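Local coordinates for protein dUTPase (Streptococcus mutans, PDB 3H6X) that probably hydrolyses dUTP to dUMP and diphosphate, as a trimeric member of the dUTPase family, at residues K3-Y13 with G51-L62. Residues are numbered along the deposited sequence; the frame is centred on the assembly and turned at random.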
ATOM      1  N   LYS B   3      10.017 -18.421 -19.992  1.00 15.07           N
ATOM      2  CA  LYS B   3       9.505 -18.293 -18.620  1.00 11.68           C
ATOM      3  C   LYS B   3      10.160 -17.080 -17.966  1.00 12.57           C
ATOM      4  O   LYS B   3      11.385 -16.988 -17.891  1.00 17.61           O
ATOM      5  CB  LYS B   3       9.784 -19.572 -17.822  1.00 14.93           C
ATOM      6  CG  LYS B   3       9.026 -19.671 -16.506  1.00 16.47           C
ATOM      7  CD  LYS B   3       9.541 -20.847 -15.652  1.00 17.71           C
ATOM      8  CE  LYS B   3       8.734 -21.043 -14.379  1.00 20.27           C
ATOM      9  NZ  LYS B   3       7.573 -21.904 -14.639  1.00 30.48           N
ATOM     10  N   THR B   4       9.325 -16.154 -17.506  1.00 10.19           N
ATOM     11  CA  THR B   4       9.740 -14.838 -17.070  1.00  8.66           C
ATOM     12  C   THR B   4       9.132 -14.511 -15.695  1.00  7.59           C
ATOM     13  O   THR B   4       9.835 -14.461 -14.687  1.00  8.87           O
ATOM     14  CB  THR B   4       9.318 -13.786 -18.104  1.00 14.62           C
ATOM     15  OG1 THR B   4       9.970 -14.057 -19.363  1.00 15.93           O
ATOM     16  CG2 THR B   4       9.711 -12.407 -17.637  1.00 15.19           C
ATOM     17  N   ARG B   5       7.820 -14.325 -15.654  1.00  8.36           N
ATOM     18  CA  ARG B   5       7.117 -14.162 -14.375  1.00  6.36           C
ATOM     19  C   ARG B   5       5.694 -14.693 -14.511  1.00  6.84           C
ATOM     20  O   ARG B   5       5.167 -14.772 -15.620  1.00  6.99           O
ATOM     21  CB  ARG B   5       7.106 -12.697 -13.935  1.00  6.43           C
ATOM     22  CG  ARG B   5       6.207 -11.814 -14.831  1.00  6.38           C
ATOM     23  CD  ARG B   5       6.495 -10.317 -14.589  1.00  5.90           C
ATOM     24  NE  ARG B   5       7.847  -9.942 -15.020  1.00  6.59           N
ATOM     25  CZ  ARG B   5       8.159  -9.601 -16.268  1.00  8.37           C
ATOM     26  NH1 ARG B   5       7.221  -9.578 -17.212  1.00  8.35           N
ATOM     27  NH2 ARG B   5       9.402  -9.271 -16.566  1.00  8.14           N
ATOM     28  N   GLY B   6       5.084 -15.100 -13.397  1.00  6.55           N
ATOM     29  CA  GLY B   6       3.717 -15.588 -13.470  1.00  7.27           C
ATOM     30  C   GLY B   6       3.314 -16.380 -12.232  1.00  7.41           C
ATOM     31  O   GLY B   6       4.020 -16.359 -11.208  1.00  6.20           O
ATOM     32  N   PHE B   7       2.168 -17.059 -12.335  1.00  5.22           N
ATOM     33  CA  PHE B   7       1.616 -17.859 -11.239  1.00  4.76           C
ATOM     34  C   PHE B   7       1.534 -19.319 -11.615  1.00  7.86           C
ATOM     35  O   PHE B   7       1.318 -19.678 -12.781  1.00  8.22           O
ATOM     36  CB  PHE B   7       0.188 -17.400 -10.900  1.00  5.70           C
ATOM     37  CG  PHE B   7       0.104 -15.974 -10.459  1.00  6.32           C
ATOM     38  CD1 PHE B   7       0.365 -15.640  -9.142  1.00  5.69           C
ATOM     39  CD2 PHE B   7      -0.211 -14.963 -11.360  1.00  6.30           C
ATOM     40  CE1 PHE B   7       0.296 -14.298  -8.722  1.00  6.75           C
ATOM     41  CE2 PHE B   7      -0.277 -13.640 -10.948  1.00  7.41           C
ATOM     42  CZ  PHE B   7      -0.031 -13.311  -9.623  1.00  6.63           C
ATOM     43  N   GLU B   8       1.663 -20.160 -10.595  1.00  5.48           N
ATOM     44  CA  GLU B   8       1.448 -21.595 -10.747  1.00  6.40           C
ATOM     45  C   GLU B   8       0.633 -22.070  -9.562  1.00  6.32           C
ATOM     46  O   GLU B   8       0.724 -21.512  -8.472  1.00  5.99           O
ATOM     47  CB  GLU B   8       2.783 -22.335 -10.773  1.00  8.10           C
ATOM     48  CG  GLU B   8       3.599 -22.077 -12.057  1.00 10.36           C
ATOM     49  CD  GLU B   8       5.004 -22.620 -11.969  1.00 12.96           C
ATOM     50  OE1 GLU B   8       5.447 -22.974 -10.856  1.00 12.37           O
ATOM     51  OE2 GLU B   8       5.667 -22.685 -13.034  1.00 13.76           O
ATOM     52  N   LEU B   9      -0.189 -23.093  -9.772  1.00  6.81           N
ATOM     53  CA  LEU B   9      -0.839 -23.743  -8.636  1.00  7.83           C
ATOM     54  C   LEU B   9       0.195 -24.419  -7.744  1.00  7.58           C
ATOM     55  O   LEU B   9       1.157 -25.036  -8.241  1.00  8.34           O
ATOM     56  CB  LEU B   9      -1.803 -24.824  -9.133  1.00  7.65           C
ATOM     57  CG  LEU B   9      -3.022 -24.343  -9.907  1.00 10.53           C
ATOM     58  CD1 LEU B   9      -3.853 -25.521 -10.396  1.00 12.13           C
ATOM     59  CD2 LEU B   9      -3.869 -23.415  -9.029  1.00 12.45           C
ATOM     60  N   ILE B  10       0.006 -24.332  -6.433  1.00  6.78           N
ATOM     61  CA  ILE B  10       0.851 -25.126  -5.540  1.00  6.77           C
ATOM     62  C   ILE B  10       0.387 -26.574  -5.638  1.00  9.25           C
ATOM     63  O   ILE B  10      -0.694 -26.845  -6.141  1.00  9.20           O
ATOM     64  CB  ILE B  10       0.784 -24.636  -4.073  1.00  7.85           C
ATOM     65  CG1 ILE B  10      -0.645 -24.749  -3.527  1.00  8.78           C
ATOM     66  CG2 ILE B  10       1.286 -23.206  -3.973  1.00  9.96           C
ATOM     67  CD1 ILE B  10      -0.759 -24.484  -2.033  1.00  9.71           C
ATOM     68  N   THR B  11       1.206 -27.513  -5.183  1.00 10.38           N
ATOM     69  CA  THR B  11       0.859 -28.910  -5.351  1.00 11.90           C
ATOM     70  C   THR B  11      -0.462 -29.298  -4.663  1.00 13.13           C
ATOM     71  O   THR B  11      -1.127 -30.226  -5.103  1.00 15.20           O
ATOM     72  CB  THR B  11       2.037 -29.840  -5.008  1.00 19.18           C
ATOM     73  OG1 THR B  11       2.488 -29.559  -3.695  1.00 24.64           O
ATOM     74  CG2 THR B  11       3.183 -29.617  -5.976  1.00 21.30           C
ATOM     75  N   ASP B  12      -0.850 -28.564  -3.619  1.00  9.65           N
ATOM     76  CA  ASP B  12      -2.042 -28.888  -2.839  1.00 11.72           C
ATOM     77  C   ASP B  12      -3.359 -28.579  -3.559  1.00 14.16           C
ATOM     78  O   ASP B  12      -4.428 -28.988  -3.105  1.00 13.23           O
ATOM     79  CB  ASP B  12      -2.058 -28.152  -1.502  1.00 13.46           C
ATOM     80  CG  ASP B  12      -1.173 -28.807  -0.460  1.00 23.07           C
ATOM     81  OD1 ASP B  12      -0.762 -29.978  -0.662  1.00 22.46           O
ATOM     82  OD2 ASP B  12      -0.916 -28.139   0.563  1.00 22.98           O
ATOM     83  N   TYR B  13      -3.286 -27.836  -4.659  1.00 10.69           N
ATOM     84  CA  TYR B  13      -4.490 -27.433  -5.395  1.00 11.12           C
ATOM     85  C   TYR B  13      -4.350 -27.742  -6.876  1.00 11.11           C
ATOM     86  O   TYR B  13      -3.248 -27.632  -7.458  1.00 11.47           O
ATOM     87  CB  TYR B  13      -4.810 -25.945  -5.169  1.00 12.03           C
ATOM     88  CG  TYR B  13      -5.217 -25.622  -3.754  1.00 12.41           C
ATOM     89  CD1 TYR B  13      -6.545 -25.760  -3.331  1.00 13.48           C
ATOM     90  CD2 TYR B  13      -4.274 -25.220  -2.816  1.00 10.30           C
ATOM     91  CE1 TYR B  13      -6.900 -25.490  -2.032  1.00 14.39           C
ATOM     92  CE2 TYR B  13      -4.636 -24.949  -1.515  1.00 11.09           C
ATOM     93  CZ  TYR B  13      -5.945 -25.080  -1.126  1.00 12.91           C
ATOM     94  OH  TYR B  13      -6.292 -24.813   0.171  1.00 17.31           O
ATOM     95  N   GLY B  51      -4.010 -20.563  -3.099  1.00  5.45           N
ATOM     96  CA  GLY B  51      -3.747 -21.733  -3.935  1.00  6.88           C
ATOM     97  C   GLY B  51      -2.620 -21.596  -4.947  1.00  7.05           C
ATOM     98  O   GLY B  51      -2.282 -22.565  -5.641  1.00  6.44           O
ATOM     99  N   VAL B  52      -1.998 -20.416  -5.003  1.00  5.37           N
ATOM    100  CA  VAL B  52      -0.952 -20.179  -6.002  1.00  5.41           C
ATOM    101  C   VAL B  52       0.375 -19.683  -5.431  1.00  5.90           C
ATOM    102  O   VAL B  52       0.439 -19.182  -4.311  1.00  5.44           O
ATOM    103  CB  VAL B  52      -1.428 -19.186  -7.097  1.00  5.44           C
ATOM    104  CG1 VAL B  52      -2.636 -19.754  -7.859  1.00  7.39           C
ATOM    105  CG2 VAL B  52      -1.729 -17.809  -6.509  1.00  6.70           C
ATOM    106  N   LYS B  53       1.437 -19.884  -6.210  1.00  4.76           N
ATOM    107  CA  LYS B  53       2.752 -19.319  -5.924  1.00  5.30           C
ATOM    108  C   LYS B  53       3.146 -18.484  -7.133  1.00  6.85           C
ATOM    109  O   LYS B  53       2.535 -18.603  -8.194  1.00  5.91           O
ATOM    110  CB  LYS B  53       3.775 -20.435  -5.695  1.00  6.25           C
ATOM    111  CG  LYS B  53       3.773 -21.495  -6.805  1.00  7.32           C
ATOM    112  CD  LYS B  53       4.672 -22.699  -6.441  1.00  8.38           C
ATOM    113  CE  LYS B  53       4.638 -23.752  -7.553  1.00  9.31           C
ATOM    114  NZ  LYS B  53       5.358 -25.029  -7.136  1.00 10.85           N
ATOM    115  N   ALA B  54       4.140 -17.611  -6.976  1.00  6.09           N
ATOM    116  CA  ALA B  54       4.502 -16.708  -8.076  1.00  6.25           C
ATOM    117  C   ALA B  54       6.001 -16.697  -8.292  1.00  5.29           C
ATOM    118  O   ALA B  54       6.743 -16.583  -7.352  1.00  6.43           O
ATOM    119  CB  ALA B  54       4.014 -15.284  -7.791  1.00  5.35           C
ATOM    120  N   TYR B  55       6.420 -16.803  -9.547  1.00  4.70           N
ATOM    121  CA  TYR B  55       7.834 -16.708  -9.906  1.00  5.30           C
ATOM    122  C   TYR B  55       8.029 -15.390 -10.646  1.00  6.55           C
ATOM    123  O   TYR B  55       7.068 -14.841 -11.195  1.00  5.94           O
ATOM    124  CB  TYR B  55       8.259 -17.908 -10.782  1.00  6.74           C
ATOM    125  CG  TYR B  55       7.498 -18.023 -12.076  1.00  7.17           C
ATOM    126  CD1 TYR B  55       7.979 -17.435 -13.247  1.00  7.24           C
ATOM    127  CD2 TYR B  55       6.293 -18.728 -12.129  1.00  7.42           C
ATOM    128  CE1 TYR B  55       7.286 -17.547 -14.443  1.00  8.14           C
ATOM    129  CE2 TYR B  55       5.572 -18.836 -13.320  1.00  8.82           C
ATOM    130  CZ  TYR B  55       6.078 -18.245 -14.468  1.00 10.64           C
ATOM    131  OH  TYR B  55       5.356 -18.345 -15.650  1.00 10.28           O
HETATM  132  N   MSE B  56       9.248 -14.858 -10.616  1.00  5.88           N
HETATM  133  CA  MSE B  56       9.527 -13.594 -11.296  1.00  6.57           C
HETATM  134  C   MSE B  56      11.030 -13.479 -11.515  1.00  7.21           C
HETATM  135  O   MSE B  56      11.789 -14.388 -11.144  1.00  7.81           O
HETATM  136  CB  MSE B  56       9.020 -12.424 -10.439  1.00  6.10           C
HETATM  137  CG  MSE B  56       9.651 -12.439  -9.055  1.00  6.80           C
HETATM  138 SE   MSE B  56       8.586 -11.500  -7.703  0.89  9.73          SE
HETATM  139  CE  MSE B  56       6.925 -11.355  -8.691  1.00 24.67           C
ATOM    140  N   GLN B  57      11.464 -12.383 -12.121  1.00  5.42           N
ATOM    141  CA  GLN B  57      12.890 -12.239 -12.416  1.00  7.40           C
ATOM    142  C   GLN B  57      13.613 -11.602 -11.258  1.00  8.32           C
ATOM    143  O   GLN B  57      12.986 -11.073 -10.343  1.00  6.17           O
ATOM    144  CB  GLN B  57      13.085 -11.399 -13.675  1.00  8.89           C
ATOM    145  CG  GLN B  57      12.309 -11.976 -14.844  1.00 10.75           C
ATOM    146  CD  GLN B  57      12.818 -11.516 -16.165  1.00 31.21           C
ATOM    147  OE1 GLN B  57      13.953 -11.824 -16.535  1.00 25.37           O
ATOM    148  NE2 GLN B  57      11.966 -10.803 -16.920  1.00 35.02           N
ATOM    149  N   VAL B  58      14.939 -11.627 -11.286  1.00  7.09           N
ATOM    150  CA  VAL B  58      15.686 -10.896 -10.272  1.00  7.89           C
ATOM    151  C   VAL B  58      15.357  -9.406 -10.472  1.00  6.94           C
ATOM    152  O   VAL B  58      15.223  -8.911 -11.600  1.00  8.17           O
ATOM    153  CB  VAL B  58      17.214 -11.091 -10.367  1.00 17.65           C
ATOM    154  CG1 VAL B  58      17.569 -12.525 -10.321  1.00 16.05           C
ATOM    155  CG2 VAL B  58      17.734 -10.586 -11.588  1.00 26.30           C
ATOM    156  N   GLY B  59      15.199  -8.694  -9.360  1.00  6.96           N
ATOM    157  CA  GLY B  59      14.869  -7.282  -9.409  1.00  6.93           C
ATOM    158  C   GLY B  59      13.396  -6.996  -9.573  1.00  7.33           C
ATOM    159  O   GLY B  59      13.004  -5.859  -9.858  1.00  7.15           O
ATOM    160  N   GLU B  60      12.584  -8.037  -9.424  1.00  5.65           N
ATOM    161  CA  GLU B  60      11.126  -7.881  -9.484  1.00  5.84           C
ATOM    162  C   GLU B  60      10.481  -8.257  -8.154  1.00  5.48           C
ATOM    163  O   GLU B  60      11.017  -9.076  -7.405  1.00  6.77           O
ATOM    164  CB  GLU B  60      10.547  -8.699 -10.642  1.00  6.37           C
ATOM    165  CG  GLU B  60      11.031  -8.164 -11.997  1.00  7.33           C
ATOM    166  CD  GLU B  60      10.560  -8.964 -13.198  1.00  9.96           C
ATOM    167  OE1 GLU B  60       9.852  -9.977 -13.010  1.00  6.74           O
ATOM    168  OE2 GLU B  60      10.913  -8.554 -14.326  1.00  7.77           O
ATOM    169  N   VAL B  61       9.337  -7.633  -7.872  1.00  4.74           N
ATOM    170  CA  VAL B  61       8.534  -7.945  -6.699  1.00  4.73           C
ATOM    171  C   VAL B  61       7.073  -8.043  -7.115  1.00  5.02           C
ATOM    172  O   VAL B  61       6.651  -7.416  -8.088  1.00  6.23           O
ATOM    173  CB  VAL B  61       8.731  -6.863  -5.603  1.00  6.02           C
ATOM    174  CG1 VAL B  61       8.277  -5.508  -6.119  1.00  7.86           C
ATOM    175  CG2 VAL B  61       8.009  -7.250  -4.319  1.00  7.08           C
ATOM    176  N   LEU B  62       6.299  -8.815  -6.352  1.00  4.99           N
ATOM    177  CA  LEU B  62       4.862  -8.917  -6.555  1.00  4.35           C
ATOM    178  C   LEU B  62       4.192  -8.290  -5.344  1.00  5.50           C
ATOM    179  O   LEU B  62       4.429  -8.726  -4.216  1.00  5.93           O
ATOM    180  CB  LEU B  62       4.438 -10.390  -6.643  1.00  5.61           C
ATOM    181  CG  LEU B  62       2.910 -10.632  -6.645  1.00  5.62           C
ATOM    182  CD1 LEU B  62       2.241 -10.045  -7.866  1.00  6.57           C
ATOM    183  CD2 LEU B  62       2.622 -12.126  -6.565  1.00  6.60           C
TER
HETATM  184  O   HOH W   1       5.002 -25.957  -9.966  1.00 34.14           O
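Y55 lays its ring across G6 where strands 6-9 and 52-55 pair antiparallel, a two-strand ladder in the jelly-roll barrel of this trimeric dUTPase. From CB on the face shared with E8 and K53, Y55 CG sits between the backbone N and the carbonyl carbon (chi1 60°), carrying the ring over the neighbouring strand: CG and CD2 lie by G6 O, CD1 by R5 CA, CE1 by R5 C at 3.3 Å, CE2 by G6 C and CZ by G6 N, while OH hydrogen-bonds D131 OD2 of the second subunit. One ring face lies on G6, where a side chain would collide with Y55 OH, so glycine suits the place. Over the opposite face runs the long aliphatic chain of K3, extended until its last torsion, with CE 3.7 Å from the Y55 ring centroid; its charged NZ makes both a cation-pi contact with that ring and a 2.6 Å salt bridge to E8 OE2. A water bridges E8 OE1 and K53 NZ, which also binds E96 and N91. On the other side of the ladder apolar F7 packs on A54 and L62. Beyond the strand, R5 forms a side-on salt bridge with E60: NH2 bonds OE2, while NE gives OE1 a nearly straight bond (177°). That same E60 OE1 also accepts Q57 N, 3.0 Å away, from the opposite face of the carboxylate.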